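Local coordinates for conserved hypothetical protein NMB0706 (Neisseria meningitidis, PDB 1RV9) that is of unproven function but belongs to the family named for multi-copper polyphenol oxidoreductase laccases and has a mixed alpha-beta fold of the CNF1/YfiH type, at residues T192-E195 / K201-A204; A134-R139 / G143-N148; I213-R216 / G221-G224; C228-R233 / S238-G243. All blocks are in the same frame, centred on the assembly; numbering follows the deposited sequence.

Contact 1: T192-E195 / K201-A204; sequences TAFE and KFLA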
# COMPACT_ATOMS: atom_id res chain seq x y z
N THR A 192 9.37 -4.28 -19.48
CA THR A 192 10.45 -3.37 -19.10
C THR A 192 10.65 -3.36 -17.59
O THR A 192 11.69 -2.91 -17.10
CB THR A 192 10.17 -1.93 -19.58
OG1 THR A 192 8.94 -1.47 -19.01
CG2 THR A 192 10.08 -1.88 -21.10
N ALA A 193 9.66 -3.85 -16.86
CA ALA A 193 9.72 -3.89 -15.40
C ALA A 193 10.19 -5.24 -14.85
O ALA A 193 10.17 -5.46 -13.64
CB ALA A 193 8.36 -3.52 -14.81
N PHE A 194 10.58 -6.14 -15.74
CA PHE A 194 11.08 -7.45 -15.35
C PHE A 194 12.47 -7.64 -15.94
O PHE A 194 12.72 -7.25 -17.08
CB PHE A 194 10.19 -8.58 -15.88
CG PHE A 194 8.84 -8.67 -15.22
CD1 PHE A 194 7.78 -7.89 -15.66
CD2 PHE A 194 8.64 -9.55 -14.16
CE1 PHE A 194 6.53 -7.98 -15.06
CE2 PHE A 194 7.39 -9.65 -13.54
CZ PHE A 194 6.34 -8.86 -13.99
N GLU A 195 13.36 -8.25 -15.17
CA GLU A 195 14.71 -8.52 -15.65
C GLU A 195 14.98 -10.01 -15.51
O GLU A 195 14.94 -10.55 -14.40
CB GLU A 195 15.76 -7.73 -14.88
CG GLU A 195 17.18 -8.15 -15.24
CD GLU A 195 18.23 -7.48 -14.39
OE1 GLU A 195 17.89 -6.92 -13.33
OE2 GLU A 195 19.42 -7.51 -14.78
N LYS A 201 13.53 -17.34 -14.14
CA LYS A 201 13.28 -16.46 -13.01
C LYS A 201 13.50 -15.01 -13.43
O LYS A 201 14.27 -14.73 -14.35
CB LYS A 201 14.20 -16.80 -11.84
CG LYS A 201 14.01 -18.22 -11.30
CD LYS A 201 12.53 -18.54 -11.04
CE LYS A 201 11.95 -17.73 -9.89
NZ LYS A 201 12.46 -18.18 -8.56
N PHE A 202 12.81 -14.10 -12.75
CA PHE A 202 12.91 -12.67 -13.05
C PHE A 202 12.93 -11.85 -11.79
O PHE A 202 12.46 -12.28 -10.74
CB PHE A 202 11.68 -12.19 -13.84
CG PHE A 202 11.38 -12.98 -15.07
CD1 PHE A 202 11.83 -12.55 -16.31
CD2 PHE A 202 10.64 -14.16 -14.99
CE1 PHE A 202 11.54 -13.28 -17.46
CE2 PHE A 202 10.35 -14.89 -16.13
CZ PHE A 202 10.80 -14.45 -17.37
N LEU A 203 13.47 -10.64 -11.90
CA LEU A 203 13.47 -9.69 -10.80
C LEU A 203 12.34 -8.77 -11.23
O LEU A 203 12.40 -8.16 -12.30
CB LEU A 203 14.78 -8.91 -10.73
CG LEU A 203 15.99 -9.71 -10.25
CD1 LEU A 203 17.21 -8.80 -10.20
CD2 LEU A 203 15.70 -10.29 -8.87
N ALA A 204 11.30 -8.69 -10.41
CA ALA A 204 10.15 -7.85 -10.73
C ALA A 204 10.21 -6.52 -10.00
O ALA A 204 10.45 -6.48 -8.80
CB ALA A 204 8.86 -8.59 -10.38
O HOH W 1 13.34 -5.57 -12.59

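Contact 2: A134-R139 / G143-N148; sequences AHAGWR and GGVLQN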
# COMPACT_ATOMS: atom_id res chain seq x y z
N ALA A 134 -4.60 1.82 -1.73
CA ALA A 134 -4.77 0.54 -2.40
C ALA A 134 -3.64 -0.43 -2.06
O ALA A 134 -2.47 -0.05 -1.98
CB ALA A 134 -4.84 0.74 -3.92
N HIS A 135 -4.02 -1.69 -1.86
CA HIS A 135 -3.09 -2.77 -1.55
C HIS A 135 -2.75 -3.43 -2.88
O HIS A 135 -3.59 -4.12 -3.48
CB HIS A 135 -3.77 -3.78 -0.62
CG HIS A 135 -2.98 -5.03 -0.40
ND1 HIS A 135 -3.54 -6.28 -0.47
CD2 HIS A 135 -1.68 -5.22 -0.07
CE1 HIS A 135 -2.63 -7.20 -0.20
NE2 HIS A 135 -1.49 -6.58 0.05
N ALA A 136 -1.52 -3.22 -3.34
CA ALA A 136 -1.09 -3.76 -4.62
C ALA A 136 -0.04 -4.85 -4.57
O ALA A 136 1.14 -4.60 -4.80
CB ALA A 136 -0.62 -2.61 -5.53
N GLY A 137 -0.48 -6.07 -4.24
CA GLY A 137 0.43 -7.20 -4.27
C GLY A 137 0.49 -7.48 -5.76
O GLY A 137 -0.19 -6.79 -6.52
N TRP A 138 1.27 -8.45 -6.21
CA TRP A 138 1.33 -8.67 -7.65
C TRP A 138 -0.02 -9.10 -8.23
O TRP A 138 -0.35 -8.73 -9.35
CB TRP A 138 2.42 -9.68 -8.03
CG TRP A 138 2.12 -11.12 -7.74
CD1 TRP A 138 2.43 -11.82 -6.61
CD2 TRP A 138 1.47 -12.05 -8.62
NE1 TRP A 138 2.03 -13.13 -6.73
CE2 TRP A 138 1.44 -13.30 -7.95
CE3 TRP A 138 0.92 -11.96 -9.90
CZ2 TRP A 138 0.87 -14.44 -8.53
CZ3 TRP A 138 0.36 -13.09 -10.47
CH2 TRP A 138 0.34 -14.32 -9.78
N ARG A 139 -0.80 -9.85 -7.47
CA ARG A 139 -2.10 -10.30 -7.96
C ARG A 139 -3.07 -9.14 -8.16
O ARG A 139 -3.69 -9.01 -9.21
CB ARG A 139 -2.70 -11.34 -7.00
CG ARG A 139 -2.01 -12.69 -7.06
CD ARG A 139 -2.47 -13.61 -5.95
NE ARG A 139 -1.74 -14.88 -5.99
CZ ARG A 139 -1.96 -15.86 -6.86
NH1 ARG A 139 -2.91 -15.73 -7.77
NH2 ARG A 139 -1.22 -16.96 -6.82
N GLY A 143 -4.27 -7.51 -11.56
CA GLY A 143 -5.72 -7.63 -11.68
C GLY A 143 -6.48 -6.35 -11.92
O GLY A 143 -7.65 -6.39 -12.33
N GLY A 144 -5.85 -5.21 -11.62
CA GLY A 144 -6.49 -3.92 -11.84
C GLY A 144 -6.99 -3.19 -10.60
O GLY A 144 -7.91 -2.37 -10.70
N VAL A 145 -6.40 -3.45 -9.44
CA VAL A 145 -6.84 -2.77 -8.23
C VAL A 145 -6.62 -1.26 -8.33
O VAL A 145 -7.43 -0.48 -7.83
CB VAL A 145 -6.14 -3.33 -6.96
CG1 VAL A 145 -4.66 -3.00 -6.98
CG2 VAL A 145 -6.80 -2.76 -5.70
N LEU A 146 -5.54 -0.85 -8.98
CA LEU A 146 -5.26 0.58 -9.11
C LEU A 146 -6.29 1.25 -10.02
O LEU A 146 -6.81 2.33 -9.70
CB LEU A 146 -3.84 0.82 -9.62
CG LEU A 146 -2.71 0.30 -8.72
CD1 LEU A 146 -1.37 0.82 -9.22
CD2 LEU A 146 -2.93 0.76 -7.28
N GLN A 147 -6.59 0.62 -11.15
CA GLN A 147 -7.56 1.17 -12.08
C GLN A 147 -8.93 1.30 -11.41
O GLN A 147 -9.62 2.30 -11.60
CB GLN A 147 -7.69 0.30 -13.34
CG GLN A 147 -6.43 0.23 -14.20
CD GLN A 147 -5.53 -0.94 -13.84
OE1 GLN A 147 -5.20 -1.15 -12.67
NE2 GLN A 147 -5.13 -1.70 -14.85
N ASN A 148 -9.32 0.30 -10.62
CA ASN A 148 -10.61 0.35 -9.93
C ASN A 148 -10.63 1.44 -8.87
O ASN A 148 -11.66 2.07 -8.63
CB ASN A 148 -10.93 -1.00 -9.29
CG ASN A 148 -11.17 -2.09 -10.32
OD1 ASN A 148 -11.41 -1.80 -11.49
ND2 ASN A 148 -11.11 -3.34 -9.88

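Contact 3: I213-R216 / G221-G224; sequences ILKR and GVYG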
# COMPACT_ATOMS: atom_id res chain seq x y z
N ILE A 213 1.29 1.30 -15.10
CA ILE A 213 -0.15 1.18 -14.99
C ILE A 213 -0.80 2.53 -14.68
O ILE A 213 -1.79 2.91 -15.31
CB ILE A 213 -0.51 0.13 -13.91
CG1 ILE A 213 -0.10 -1.26 -14.40
CG2 ILE A 213 -2.00 0.17 -13.59
CD1 ILE A 213 -0.15 -2.34 -13.33
N LEU A 214 -0.24 3.26 -13.72
CA LEU A 214 -0.78 4.56 -13.35
C LEU A 214 -0.69 5.55 -14.51
O LEU A 214 -1.65 6.28 -14.78
CB LEU A 214 -0.04 5.12 -12.14
CG LEU A 214 -0.29 4.38 -10.82
CD1 LEU A 214 0.77 4.76 -9.80
CD2 LEU A 214 -1.69 4.71 -10.31
N LYS A 215 0.45 5.56 -15.19
CA LYS A 215 0.64 6.46 -16.32
C LYS A 215 -0.33 6.14 -17.45
O LYS A 215 -0.92 7.03 -18.04
CB LYS A 215 2.08 6.37 -16.85
CG LYS A 215 3.06 7.32 -16.16
CD LYS A 215 2.35 8.25 -15.19
CE LYS A 215 3.03 9.60 -15.09
NZ LYS A 215 2.30 10.50 -14.16
N ARG A 216 -0.49 4.85 -17.73
CA ARG A 216 -1.40 4.43 -18.79
C ARG A 216 -2.84 4.82 -18.47
O ARG A 216 -3.63 5.07 -19.38
CB ARG A 216 -1.32 2.92 -19.00
CG ARG A 216 -2.26 2.42 -20.08
CD ARG A 216 -2.23 0.91 -20.24
NE ARG A 216 -2.73 0.21 -19.06
CZ ARG A 216 -2.97 -1.09 -19.03
NH1 ARG A 216 -2.75 -1.84 -20.11
NH2 ARG A 216 -3.42 -1.66 -17.91
N GLY A 221 0.57 12.51 -11.70
CA GLY A 221 1.90 12.42 -11.12
C GLY A 221 2.05 11.23 -10.19
O GLY A 221 1.11 10.86 -9.50
N VAL A 222 3.24 10.64 -10.18
CA VAL A 222 3.55 9.49 -9.33
C VAL A 222 4.81 9.79 -8.54
O VAL A 222 5.84 10.18 -9.11
CB VAL A 222 3.74 8.21 -10.17
CG1 VAL A 222 3.94 7.02 -9.24
CG2 VAL A 222 2.54 7.99 -11.06
N TYR A 223 4.73 9.61 -7.23
CA TYR A 223 5.84 9.90 -6.32
C TYR A 223 6.19 8.71 -5.43
O TYR A 223 5.45 7.73 -5.37
CB TYR A 223 5.46 11.10 -5.46
CG TYR A 223 5.03 12.29 -6.28
CD1 TYR A 223 5.98 13.20 -6.77
CD2 TYR A 223 3.70 12.48 -6.63
CE1 TYR A 223 5.60 14.26 -7.59
CE2 TYR A 223 3.31 13.54 -7.45
CZ TYR A 223 4.27 14.42 -7.93
OH TYR A 223 3.89 15.46 -8.74
N GLY A 224 7.33 8.80 -4.76
CA GLY A 224 7.77 7.73 -3.87
C GLY A 224 8.52 6.64 -4.61
O GLY A 224 9.12 6.88 -5.65

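Contact 4: C228-R233 / S238-G243; sequences CTVLER and SYRRDG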
# COMPACT_ATOMS: atom_id res chain seq x y z
N CYS A 228 13.11 -0.28 0.07
CA CYS A 228 13.11 -1.72 -0.16
C CYS A 228 12.85 -2.29 1.22
O CYS A 228 13.66 -2.15 2.13
CB CYS A 228 14.45 -2.25 -0.67
SG CYS A 228 14.39 -4.07 -0.81
N THR A 229 11.70 -2.93 1.38
CA THR A 229 11.33 -3.51 2.66
C THR A 229 12.29 -4.61 3.10
O THR A 229 12.46 -4.84 4.29
CB THR A 229 9.91 -4.06 2.60
OG1 THR A 229 9.77 -4.93 1.47
CG2 THR A 229 8.90 -2.93 2.48
N VAL A 230 12.93 -5.28 2.14
CA VAL A 230 13.86 -6.35 2.48
C VAL A 230 15.19 -5.79 3.01
O VAL A 230 15.68 -6.23 4.05
CB VAL A 230 14.14 -7.26 1.26
CG1 VAL A 230 15.28 -8.22 1.58
CG2 VAL A 230 12.89 -8.03 0.91
N LEU A 231 15.75 -4.82 2.29
CA LEU A 231 17.02 -4.22 2.68
C LEU A 231 16.96 -3.41 3.97
O LEU A 231 17.88 -3.47 4.79
CB LEU A 231 17.55 -3.34 1.54
CG LEU A 231 18.87 -2.61 1.77
CD1 LEU A 231 19.97 -3.61 2.09
CD2 LEU A 231 19.23 -1.80 0.53
N GLU A 232 15.88 -2.66 4.17
CA GLU A 232 15.75 -1.81 5.35
C GLU A 232 15.12 -2.54 6.53
O GLU A 232 14.04 -2.17 7.00
CB GLU A 232 14.95 -0.57 4.98
CG GLU A 232 15.63 0.24 3.89
CD GLU A 232 14.74 1.31 3.33
OE1 GLU A 232 14.13 2.06 4.12
OE2 GLU A 232 14.65 1.41 2.08
N ARG A 233 15.81 -3.55 7.03
CA ARG A 233 15.31 -4.36 8.14
C ARG A 233 15.06 -3.65 9.45
O ARG A 233 14.25 -4.10 10.26
CB ARG A 233 16.25 -5.55 8.37
CG ARG A 233 17.66 -5.19 8.78
CD ARG A 233 18.49 -6.46 8.93
NE ARG A 233 19.84 -6.19 9.41
CZ ARG A 233 20.77 -7.13 9.57
NH1 ARG A 233 20.49 -8.40 9.29
NH2 ARG A 233 21.98 -6.81 10.01
N SER A 238 9.16 -7.53 6.59
CA SER A 238 9.30 -8.14 5.27
C SER A 238 9.04 -9.64 5.31
O SER A 238 9.70 -10.37 6.04
CB SER A 238 10.71 -7.91 4.71
OG SER A 238 10.88 -8.62 3.49
N TYR A 239 8.06 -10.08 4.53
CA TYR A 239 7.74 -11.49 4.48
C TYR A 239 8.87 -12.26 3.80
O TYR A 239 9.25 -13.34 4.23
CB TYR A 239 6.43 -11.71 3.71
CG TYR A 239 6.10 -13.17 3.50
CD1 TYR A 239 6.61 -13.87 2.40
CD2 TYR A 239 5.34 -13.87 4.43
CE1 TYR A 239 6.37 -15.23 2.23
CE2 TYR A 239 5.10 -15.24 4.27
CZ TYR A 239 5.61 -15.90 3.18
OH TYR A 239 5.39 -17.25 3.03
N ARG A 240 9.41 -11.69 2.72
CA ARG A 240 10.50 -12.32 2.00
C ARG A 240 11.68 -12.56 2.92
O ARG A 240 12.34 -13.59 2.85
CB ARG A 240 10.95 -11.44 0.82
CG ARG A 240 12.16 -12.00 0.08
CD ARG A 240 11.82 -13.33 -0.59
NE ARG A 240 13.00 -14.02 -1.12
CZ ARG A 240 13.82 -14.77 -0.39
NH1 ARG A 240 13.60 -14.94 0.91
NH2 ARG A 240 14.85 -15.37 -0.96
N ARG A 241 11.95 -11.58 3.78
CA ARG A 241 13.09 -11.70 4.68
C ARG A 241 12.84 -12.56 5.92
O ARG A 241 13.69 -13.38 6.27
CB ARG A 241 13.54 -10.30 5.12
CG ARG A 241 14.80 -10.29 5.99
CD ARG A 241 15.12 -8.89 6.50
NE ARG A 241 14.06 -8.39 7.37
CZ ARG A 241 13.38 -7.27 7.15
NH1 ARG A 241 13.64 -6.52 6.09
NH2 ARG A 241 12.41 -6.91 7.99
N ASP A 242 11.68 -12.40 6.55
CA ASP A 242 11.41 -13.14 7.79
C ASP A 242 10.24 -14.12 7.86
O ASP A 242 10.07 -14.79 8.89
CB ASP A 242 11.26 -12.14 8.94
CG ASP A 242 12.48 -11.25 9.09
OD1 ASP A 242 13.60 -11.80 9.20
OD2 ASP A 242 12.33 -10.01 9.10
N GLY A 243 9.46 -14.24 6.80
CA GLY A 243 8.33 -15.15 6.84
C GLY A 243 7.23 -14.59 7.72
O GLY A 243 6.69 -13.52 7.44

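Contact 1: T192-E195 / K201-A204
Glu-195 and Leu-203 face each other as a hydrogen-bonded antiparallel pair. Glu-195 N donates to Leu-203 O at 3.0 Å, and Leu-203 N returns the bond to Glu-195 O at 2.9 Å. Leu-203 O takes more than this one amide: a water lies 2.8 Å from Leu-203 O, donates to it and reaches on weakly to Ala-193 O, spanning the two backbones where the 3-10 segment ending at Ala-193 leads into the strand. Glu-195 O, in turn, is approached by Phe-202 CA in a CA-H...O contact of 3.2 Å. On the sheet face that carries Glu-195 and Leu-203, the extended glutamate chain runs alongside the leucine, and the two chains leave the sheet together. With CG anti to the backbone N (chi1 172°), the glutamate brings OE1 to 3.7 Å from Leu-203 CD1, a contact of a carboxylate oxygen with a methyl group rather than a polar bond. The other face carries the next pair, Phe-194 and Ala-204, which is non-hydrogen-bonded. The CE2 corner of the Phe-194 ring rests 3.6 Å from Ala-204 CB, while Phe-202 CB comes in at the ring edge, 4.0 Å from CD2 of Phe-194. The Phe-194 ring is thus packed against two residues of the partner strand. This is a beta hairpin of strands 194-198 and 201-204, with strand 174-175 along the far side of 201-204. Phe-180 of helix 177-184 meets both aromatic rings, stacking with Phe-202 and edge-to-face with Phe-194, while Leu-209 of helix 206-217 touches Ala-193 and Phe-194.

Contact 2: A134-R139 / G143-N148
Ala-134 and Ala-136 present their methyl groups to Val-145 and Leu-146, where strand 131-136 packs against the first turn of helix 145-153. Leu-146 CD2 touches both alanines, 3.9 Å from Ala-134 CB and 4.4 Å from Ala-136 CB. Val-145 brings a different methyl to each alanine: CG2 is 4.4 Å from Ala-134 CB, and CG1 is 4.3 Å from Ala-136 CB. The valine CG1 sits between its own backbone N and carbonyl carbon (chi1 67°), which also carries it to 3.8 Å from His-135 O. Farther out the apolar contact gives way to backbone: Gly-143 N donates to Arg-139 O at 2.8 Å in the last turn of helix 138-143. Gly-144 then ends that helix in a Schellman motif and serves as N-cap of the next; its positive phi suits glycine. The small alanines are consistent with the close approach of helix and sheet, the CA atoms of Ala-134 and Leu-146 being 6.7 Å apart, and all four apolar residues are buried. The CB of His-135 points away from helix 145-153, and ND1 is hydrogen-bonded to Asp-100. The chemistry is therefore divided across the strand: hydrocarbon on the helix side, and on the other a histidine near a bound sulfate, in a geometry consistent with a Cys-118, His-135, Asp-100 triad.

Contact 3: I213-R216 / G221-G224
Lys-215 reaches past Val-222 to the start of strand 221-224. From CB, the chain turns sharply: the nearly eclipsed chi2 (-6°) puts CD 4.1 Å from Val-222 CG2, and the bend at chi3 (-148°) then sets the course of CE and NZ. The lysine and valine side chains run antiparallel alongside each other. The ammonium NZ arrives 4.0 Å from Val-222 CG2 and 3.6 Å from Gly-221 CA. Its hydrogen bond is to Val-219 O, with a weaker one to Gly-220 O, which ties the helix to the loop leading into the strand. Gly-221, with no side chain, offers the lysine tip only backbone. Beside the lysine, the more buried half of the contact is hydrocarbon: Leu-214 CD1 rests against both methyls of Val-222, 3.9 Å from each of CG1 and CG2, while Leu-214 CB lies 4.0 Å from the same CG2. Helix 206-217 is packed in this way against strand 221-224, an outermost strand of the six-stranded mixed sheet. Strand 160-164 continues the sheet, its Ala-162 touching Leu-214 and its Leu-164 touching Val-222, and Leu-146 and Ile-150 of helix 145-153 also touch Leu-214.

Contact 4: C228-R233 / S238-G243
Arg-241 lays one face of its guanidinium over Arg-233, whose CB stands 3.5 Å above the plane at its centre; Ser-238 CB covers the opposite face, nearer the rim. Held between these two aliphatic groups, the guanidinium directs NH1 at two carbonyls in succession. NH1 donates to Thr-229 O at 2.7 Å, in the carbonyl plane and on a lone pair, and to Val-230 O at 2.9 Å, where it stands above the carbonyl plane and the C=O...N angle is only 110°. The bend at chi3 (64°) turns the end of a chain that is extended as far as CD toward these oxygens. NE and NH2 are held as well: NE by a salt bridge with Asp-242 OD2 at 2.9 Å, NH2 by donation to Phe-236 O. Neighbouring charge is mixed, since Arg-35 lies close to NH2, and Asp-242 probably offsets part of that. The arginine belongs to the short helix 239-242, whose N-cap is Ser-238: OG accepts from Arg-241 N at 3.2 Å. Asp-117 also bonds to this hydroxyl, to that of Thr-229 and to Arg-240 N, joining loop and helix start. Val-230 CG2 packs 3.3 Å from Ser-238 OG and 3.9 Å from Arg-240 CB. Within the loop, Glu-232 OE2 accepts from Cys-228 N, and its OE1 bonds to His-227.

How the contacts relate
Contacts 2 and 3 are the closest pair, with centres 13 Å apart. They touch directly: helix 145-153 packs on helix 206-217 through Leu-146 CD1 and Leu-214 CG at 4.0 Å, and both contacts reach the six-stranded sheet. Contact 1 stands off as a hairpin, its centre 18 Å from that of contact 2 and 19 Å from that of contact 3, yet strand 201-204 runs on into helix 206-217 of contact 3. Contact 4 follows contact 3 in sequence, though their centres are 24 Å apart. Of the four, contact 2 holds the putative triad histidine, whose side chain is about 4 Å from a bound sulfate, probably from the crystallisation liquor.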